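Local coordinates for protein DynE8 (Micromonospora chersina, PDB 4AMM) that forms the acyltransferase domain of an iterative polyketide synthase of enediyne (dynemicin) biosynthesis, and probably transfers acyl units for chain building, at residues Gly73-Gly78 / Leu91-Pro96; Thr232-Ala237 / Asp255-Ala260. All blocks are in the same frame, centred on the assembly; numbering follows the deposited sequence.

Interaction 1: Gly73-Gly78 / Leu91-Pro96; sequences GHLAEG and LVVGGP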
ATOM      1  N   GLY A  73       3.064  -2.204 -29.219  1.00 19.88           N
ATOM      2  CA  GLY A  73       4.414  -2.709 -29.449  1.00 22.55           C
ATOM      3  C   GLY A  73       4.617  -4.011 -28.725  1.00 22.28           C
ATOM      4  O   GLY A  73       5.235  -4.937 -29.256  1.00 23.32           O
ATOM      5  N   HIS A  74       4.118  -4.086 -27.464  1.00 18.89           N
ATOM      6  CA  HIS A  74       4.197  -5.264 -26.667  1.00 19.67           C
ATOM      7  C   HIS A  74       3.485  -6.440 -27.348  1.00 19.45           C
ATOM      8  O   HIS A  74       4.066  -7.550 -27.458  1.00 21.72           O
ATOM      9  CB  HIS A  74       3.550  -5.008 -25.272  1.00 19.87           C
ATOM     10  CG  HIS A  74       3.751  -6.128 -24.278  1.00 20.11           C
ATOM     11  ND1 HIS A  74       2.756  -7.015 -23.862  1.00 22.38           N
ATOM     12  CD2 HIS A  74       4.840  -6.445 -23.550  1.00 21.12           C
ATOM     13  CE1 HIS A  74       3.248  -7.846 -22.960  1.00 18.72           C
ATOM     14  NE2 HIS A  74       4.517  -7.525 -22.758  1.00 25.70           N
ATOM     15  N   LEU A  75       2.236  -6.219 -27.796  1.00 20.14           N
ATOM     16  CA  LEU A  75       1.491  -7.309 -28.439  1.00 20.19           C
ATOM     17  C   LEU A  75       2.261  -7.695 -29.743  1.00 22.46           C
ATOM     18  O   LEU A  75       2.253  -8.882 -30.092  1.00 22.88           O
ATOM     19  CB  LEU A  75       0.070  -6.848 -28.756  1.00 20.04           C
ATOM     20  CG  LEU A  75      -0.845  -6.568 -27.556  1.00 18.36           C
ATOM     21  CD1 LEU A  75      -2.121  -5.895 -28.009  1.00 21.30           C
ATOM     22  CD2 LEU A  75      -1.143  -7.889 -26.868  1.00 20.48           C
ATOM     23  N   ALA A  76       2.850  -6.728 -30.440  1.00 23.96           N
ATOM     24  CA  ALA A  76       3.508  -7.025 -31.763  1.00 26.31           C
ATOM     25  C   ALA A  76       4.712  -7.942 -31.546  1.00 28.34           C
ATOM     26  O   ALA A  76       5.089  -8.712 -32.424  1.00 29.44           O
ATOM     27  CB  ALA A  76       3.949  -5.763 -32.441  1.00 26.26           C
ATOM     28  N   GLU A  77       5.320  -7.898 -30.375  1.00 28.83           N
ATOM     29  CA  GLU A  77       6.457  -8.739 -30.108  1.00 31.13           C
ATOM     30  C   GLU A  77       6.036 -10.038 -29.452  1.00 30.46           C
ATOM     31  O   GLU A  77       6.888 -10.805 -28.995  1.00 33.17           O
ATOM     32  CB  GLU A  77       7.430  -8.006 -29.240  1.00 32.15           C
ATOM     33  CG  GLU A  77       7.962  -6.840 -29.988  1.00 38.72           C
ATOM     34  CD  GLU A  77       8.740  -5.939 -29.107  1.00 46.68           C
ATOM     35  OE1 GLU A  77       8.945  -6.299 -27.906  1.00 48.63           O
ATOM     36  OE2 GLU A  77       9.149  -4.872 -29.635  1.00 51.37           O
ATOM     37  N   GLY A  78       4.729 -10.291 -29.446  1.00 29.42           N
ATOM     38  CA  GLY A  78       4.146 -11.482 -28.850  1.00 28.54           C
ATOM     39  C   GLY A  78       3.997 -11.393 -27.314  1.00 27.53           C
ATOM     40  O   GLY A  78       3.807 -12.412 -26.660  1.00 28.36           O
ATOM     41  N   LEU A  91      -1.601  -4.256 -19.249  1.00 14.61           N
ATOM     42  CA  LEU A  91      -2.107  -5.069 -20.395  1.00 13.86           C
ATOM     43  C   LEU A  91      -1.955  -6.492 -20.017  1.00 14.78           C
ATOM     44  O   LEU A  91      -0.846  -6.941 -19.672  1.00 14.90           O
ATOM     45  CB  LEU A  91      -1.292  -4.713 -21.641  1.00 16.64           C
ATOM     46  CG  LEU A  91      -1.506  -5.538 -22.898  1.00 20.43           C
ATOM     47  CD1 LEU A  91      -1.259  -7.066 -22.862  1.00 23.37           C
ATOM     48  CD2 LEU A  91      -2.730  -5.327 -23.587  1.00 23.04           C
ATOM     49  N   VAL A  92      -3.059  -7.256 -20.133  1.00 13.38           N
ATOM     50  CA  VAL A  92      -2.992  -8.663 -19.735  1.00 14.53           C
ATOM     51  C   VAL A  92      -3.802  -9.466 -20.717  1.00 15.67           C
ATOM     52  O   VAL A  92      -4.989  -9.174 -20.882  1.00 15.77           O
ATOM     53  CB  VAL A  92      -3.557  -8.854 -18.298  1.00 13.36           C
ATOM     54  CG1 VAL A  92      -3.531 -10.265 -17.898  1.00 18.42           C
ATOM     55  CG2 VAL A  92      -2.745  -8.070 -17.278  1.00 14.96           C
ATOM     56  N   VAL A  93      -3.129 -10.423 -21.379  1.00 17.83           N
ATOM     57  CA  VAL A  93      -3.821 -11.418 -22.224  1.00 20.37           C
ATOM     58  C   VAL A  93      -3.671 -12.775 -21.489  1.00 22.44           C
ATOM     59  O   VAL A  93      -2.597 -13.118 -21.056  1.00 24.69           O
ATOM     60  CB  VAL A  93      -3.131 -11.482 -23.610  1.00 20.72           C
ATOM     61  CG1 VAL A  93      -3.801 -12.588 -24.481  1.00 22.86           C
ATOM     62  CG2 VAL A  93      -3.188 -10.175 -24.286  1.00 22.18           C
ATOM     63  N   GLY A  94      -4.762 -13.484 -21.291  1.00 25.58           N
ATOM     64  CA  GLY A  94      -4.666 -14.749 -20.571  1.00 28.22           C
ATOM     65  C   GLY A  94      -4.749 -14.626 -19.048  1.00 28.94           C
ATOM     66  O   GLY A  94      -4.344 -15.543 -18.366  1.00 31.69           O
ATOM     67  N   GLY A  95      -5.257 -13.499 -18.485  1.00 27.95           N
ATOM     68  CA  GLY A  95      -5.495 -13.376 -16.995  1.00 21.44           C
ATOM     69  C   GLY A  95      -6.701 -14.226 -16.638  1.00 23.97           C
ATOM     70  O   GLY A  95      -7.271 -14.970 -17.545  1.00 25.95           O
ATOM     71  N   PRO A  96      -7.206 -14.090 -15.440  1.00 21.63           N
ATOM     72  CA  PRO A  96      -6.838 -13.096 -14.422  1.00 20.19           C
ATOM     73  C   PRO A  96      -5.534 -13.409 -13.793  1.00 19.98           C
ATOM     74  O   PRO A  96      -5.022 -14.553 -13.877  1.00 20.65           O
ATOM     75  CB  PRO A  96      -7.963 -13.190 -13.425  1.00 20.24           C
ATOM     76  CG  PRO A  96      -8.438 -14.667 -13.554  1.00 24.99           C
ATOM     77  CD  PRO A  96      -8.419 -14.835 -15.048  1.00 23.84           C
TER
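The CA atoms of His74 and Leu91 stand 8.9 Å apart, the nearest backbone approach between the last turn of helix 61-76 and strand 89-92, so the gap is bridged by side chains alone. Along 91-93 the extended backbone alternates: Leu91 and Val93 point their CB atoms at the helix, while Val92 turns its own the other way. Leu91 meets both helix residues with one methyl. Its CG lies anti to the backbone N (chi1 172°), which carries CD1 across to 4.1 Å from Leu75 CD2; the same CD1 approaches His74 ND1, also at 4.1 Å, a van der Waals touch made obliquely to the ring. Leu75 CD2 in turn reaches Val93 CG2 at 4.0 Å and so touches both Leu91 and Val93. Branched aliphatic chains suit this place because they offer methyls in several directions and need no polar partner. Leu75 also leans on Thr17 and Leu20 of helix 13-27. Just beyond the contact the helix stops in a Schellman motif: Gly78, the C-prime residue with positive phi, sends its N to Leu75 O at 2.9 Å, and the backbone N of the residue after it bonds to His74 O. Helix-on-sheet packing of this kind builds the small alpha+beta unit near the chain's start, helices packed on an antiparallel sheet, consistent with the linker that joins ketosynthase and acyltransferase in related synthases.

Interaction 2: Thr232-Ala237 / Asp255-Ala260; sequences TGAVVA and DRVAEA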
ATOM      1  N   THR A 232      23.457  -2.886  22.087  1.00 13.25           N
ATOM      2  CA  THR A 232      23.216  -1.413  22.150  1.00 12.75           C
ATOM      3  C   THR A 232      21.984  -1.025  22.964  1.00 12.38           C
ATOM      4  O   THR A 232      21.842   0.120  23.372  1.00 13.98           O
ATOM      5  CB  THR A 232      23.047  -0.775  20.826  1.00 12.64           C
ATOM      6  OG1 THR A 232      21.785  -1.220  20.204  1.00 12.15           O
ATOM      7  CG2 THR A 232      24.206  -1.010  19.888  1.00 13.39           C
ATOM      8  N   GLY A 233      21.047  -1.987  23.149  1.00 12.24           N
ATOM      9  CA  GLY A 233      19.720  -1.665  23.664  1.00 12.35           C
ATOM     10  C   GLY A 233      18.684  -1.360  22.604  1.00 12.43           C
ATOM     11  O   GLY A 233      17.491  -1.429  22.933  1.00 13.26           O
ATOM     12  N   ALA A 234      19.114  -0.976  21.415  1.00 11.34           N
ATOM     13  CA  ALA A 234      18.099  -0.776  20.363  1.00 11.82           C
ATOM     14  C   ALA A 234      17.655  -2.091  19.837  1.00 10.94           C
ATOM     15  O   ALA A 234      18.388  -3.090  19.902  1.00 12.36           O
ATOM     16  CB  ALA A 234      18.767   0.025  19.240  1.00 12.55           C
ATOM     17  N   VAL A 235      16.430  -2.101  19.277  1.00  9.75           N
ATOM     18  CA  VAL A 235      15.825  -3.357  18.731  1.00  8.93           C
ATOM     19  C   VAL A 235      15.235  -3.106  17.403  1.00  9.25           C
ATOM     20  O   VAL A 235      14.888  -1.960  17.012  1.00  9.99           O
ATOM     21  CB  VAL A 235      14.754  -3.903  19.682  1.00 11.07           C
ATOM     22  CG1 VAL A 235      15.446  -4.236  21.076  1.00 13.10           C
ATOM     23  CG2 VAL A 235      13.562  -3.000  19.812  1.00 11.18           C
ATOM     24  N   VAL A 236      15.038  -4.186  16.626  1.00  9.44           N
ATOM     25  CA  VAL A 236      14.354  -4.048  15.347  1.00  8.87           C
ATOM     26  C   VAL A 236      12.913  -3.696  15.554  1.00  8.82           C
ATOM     27  O   VAL A 236      12.189  -4.360  16.355  1.00  9.39           O
ATOM     28  CB  VAL A 236      14.475  -5.370  14.575  1.00  8.86           C
ATOM     29  CG1 VAL A 236      13.690  -5.339  13.301  1.00 12.38           C
ATOM     30  CG2 VAL A 236      15.957  -5.625  14.162  1.00 11.24           C
ATOM     31  N   ALA A 237      12.456  -2.638  14.880  1.00  9.33           N
ATOM     32  CA  ALA A 237      11.111  -2.170  14.939  1.00  8.80           C
ATOM     33  C   ALA A 237      10.359  -2.497  13.675  1.00 10.83           C
ATOM     34  O   ALA A 237       9.182  -2.886  13.758  1.00  9.68           O
ATOM     35  CB  ALA A 237      11.165  -0.615  15.163  1.00  9.57           C
ATOM     36  N   ASP A 255      21.913   6.350  19.449  1.00 15.41           N
ATOM     37  CA  ASP A 255      23.260   6.904  19.167  1.00 17.11           C
ATOM     38  C   ASP A 255      24.339   5.832  19.067  1.00 15.49           C
ATOM     39  O   ASP A 255      25.237   5.924  18.214  1.00 17.05           O
ATOM     40  CB  ASP A 255      23.609   7.870  20.312  1.00 17.21           C
ATOM     41  CG  ASP A 255      22.896   9.234  20.213  1.00 25.02           C
ATOM     42  OD1 ASP A 255      22.246   9.595  19.195  1.00 28.73           O
ATOM     43  OD2 ASP A 255      23.023   9.944  21.246  1.00 30.57           O
ATOM     44  N   ARG A 256      24.231   4.729  19.830  1.00 15.10           N
ATOM     45  CA  ARG A 256      25.146   3.586  19.725  1.00 14.92           C
ATOM     46  C   ARG A 256      25.037   2.951  18.344  1.00 14.27           C
ATOM     47  O   ARG A 256      26.047   2.541  17.742  1.00 14.32           O
ATOM     48  CB  ARG A 256      24.967   2.531  20.867  1.00 14.68           C
ATOM     49  CG  ARG A 256      25.147   3.151  22.278  1.00 14.61           C
ATOM     50  CD  ARG A 256      24.673   2.165  23.311  1.00 14.35           C
ATOM     51  NE  ARG A 256      24.700   2.783  24.621  1.00 13.15           N
ATOM     52  CZ  ARG A 256      23.783   2.669  25.535  1.00 14.55           C
ATOM     53  NH1 ARG A 256      22.712   1.909  25.339  1.00 15.33           N
ATOM     54  NH2 ARG A 256      23.897   3.380  26.677  1.00 15.95           N
ATOM     55  N   VAL A 257      23.797   2.786  17.864  1.00 14.54           N
ATOM     56  CA  VAL A 257      23.654   2.159  16.560  1.00 14.32           C
ATOM     57  C   VAL A 257      24.186   3.097  15.480  1.00 13.69           C
ATOM     58  O   VAL A 257      24.768   2.607  14.542  1.00 14.80           O
ATOM     59  CB  VAL A 257      22.112   1.863  16.312  1.00 12.48           C
ATOM     60  CG1 VAL A 257      21.901   1.250  14.903  1.00 13.76           C
ATOM     61  CG2 VAL A 257      21.535   0.862  17.344  1.00 15.42           C
ATOM     62  N   ALA A 258      23.915   4.385  15.601  1.00 15.06           N
ATOM     63  CA  ALA A 258      24.349   5.308  14.546  1.00 17.47           C
ATOM     64  C   ALA A 258      25.885   5.285  14.481  1.00 18.71           C
ATOM     65  O   ALA A 258      26.432   5.327  13.372  1.00 18.72           O
ATOM     66  CB  ALA A 258      23.867   6.702  14.827  1.00 17.82           C
ATOM     67  N   GLU A 259      26.580   5.230  15.624  1.00 16.46           N
ATOM     68  CA  GLU A 259      28.055   5.087  15.650  1.00 19.61           C
ATOM     69  C   GLU A 259      28.475   3.849  14.957  1.00 19.93           C
ATOM     70  O   GLU A 259      29.392   3.861  14.136  1.00 21.00           O
ATOM     71  CB  GLU A 259      28.584   4.919  17.080  1.00 20.70           C
ATOM     72  CG  GLU A 259      28.639   6.211  17.850  1.00 25.74           C
ATOM     73  CD  GLU A 259      29.014   5.900  19.308  1.00 30.61           C
ATOM     74  OE1 GLU A 259      29.986   5.108  19.501  1.00 34.87           O
ATOM     75  OE2 GLU A 259      28.253   6.355  20.173  1.00 33.98           O
ATOM     76  N   ALA A 260      27.854   2.708  15.311  1.00 17.85           N
ATOM     77  CA  ALA A 260      28.179   1.423  14.717  1.00 17.47           C
ATOM     78  C   ALA A 260      27.960   1.453  13.222  1.00 18.47           C
ATOM     79  O   ALA A 260      28.758   0.912  12.466  1.00 18.04           O
ATOM     80  CB  ALA A 260      27.387   0.224  15.361  1.00 17.62           C
TER
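Arg256 reaches back from its helix to Thr232, where NH1 donates to the backbone O at 2.8 Å with an N-H...O angle of 154°. The oxygen lies in the guanidinium plane, at its edge, whereas the donor sits well above the carbonyl plane, 36° out of it. Arginine suits this outer position: its chain, extended from CG to NE, spans the distance to the carbonyl, and its aliphatic root packs as well, with CB 3.8 Å from Thr232 CG2. Further in, Val257 CG2 is 3.5 Å from Thr232 OG1 and sits equally close, at 3.5 Å, to Ala234 CB, tighter than usual for two carbons; a short alanine suits a spot where the valine methyl comes so close. Loop and helix belong to a beta-alpha-beta-beta-alpha-beta unit whose four strands run 268-270, 213-218, 244-250, 235-241 across the sheet, the ferredoxin-like topology of the small subdomain of acyltransferases. Val257 faces that sheet, resting on Val247 and Leu216, and Ala260 touches Leu228 of the companion helix 222-229. Thr232 also braces the loop from within. With chi1 at 68° its OG1 lies between the backbone N and the carbonyl carbon, where it accepts from Ala234 N at 2.9 Å to close an ST turn. Gly233, within that turn, has a positive phi at which a side chain would jam against Thr232 O. A valine in place of Thr232 would remove the hydroxyl, is likely to leave Ala234 N without its acceptor, and would probably let the turn open. Outward from there, the same OG1 hydrogen-bonds Ala229 O at the end of helix 222-229, tying the loop to the helix it leaves.

How the interactions relate
Interactions 1 and 2 lie on opposite sides of the chain's centre, their centres about 48 Å apart and their nearest atoms about 33 Å, and they share no helix or strand. Interaction 1 sets a helix end against residues 91-93, at strand 89-92 of the antiparallel sheet; interaction 2 sets a helix against the loop that leads into a strand of the mixed, ferredoxin-like sheet. Interaction 1 is partly buried and wholly a matter of van der Waals packing. Interaction 2, with the larger buried surface, is a buried contact in which Thr232, Ala234 and Val257 pack together while an exposed arginine on its outer side adds one hydrogen bond to a carbonyl of the loop before strand 235-241.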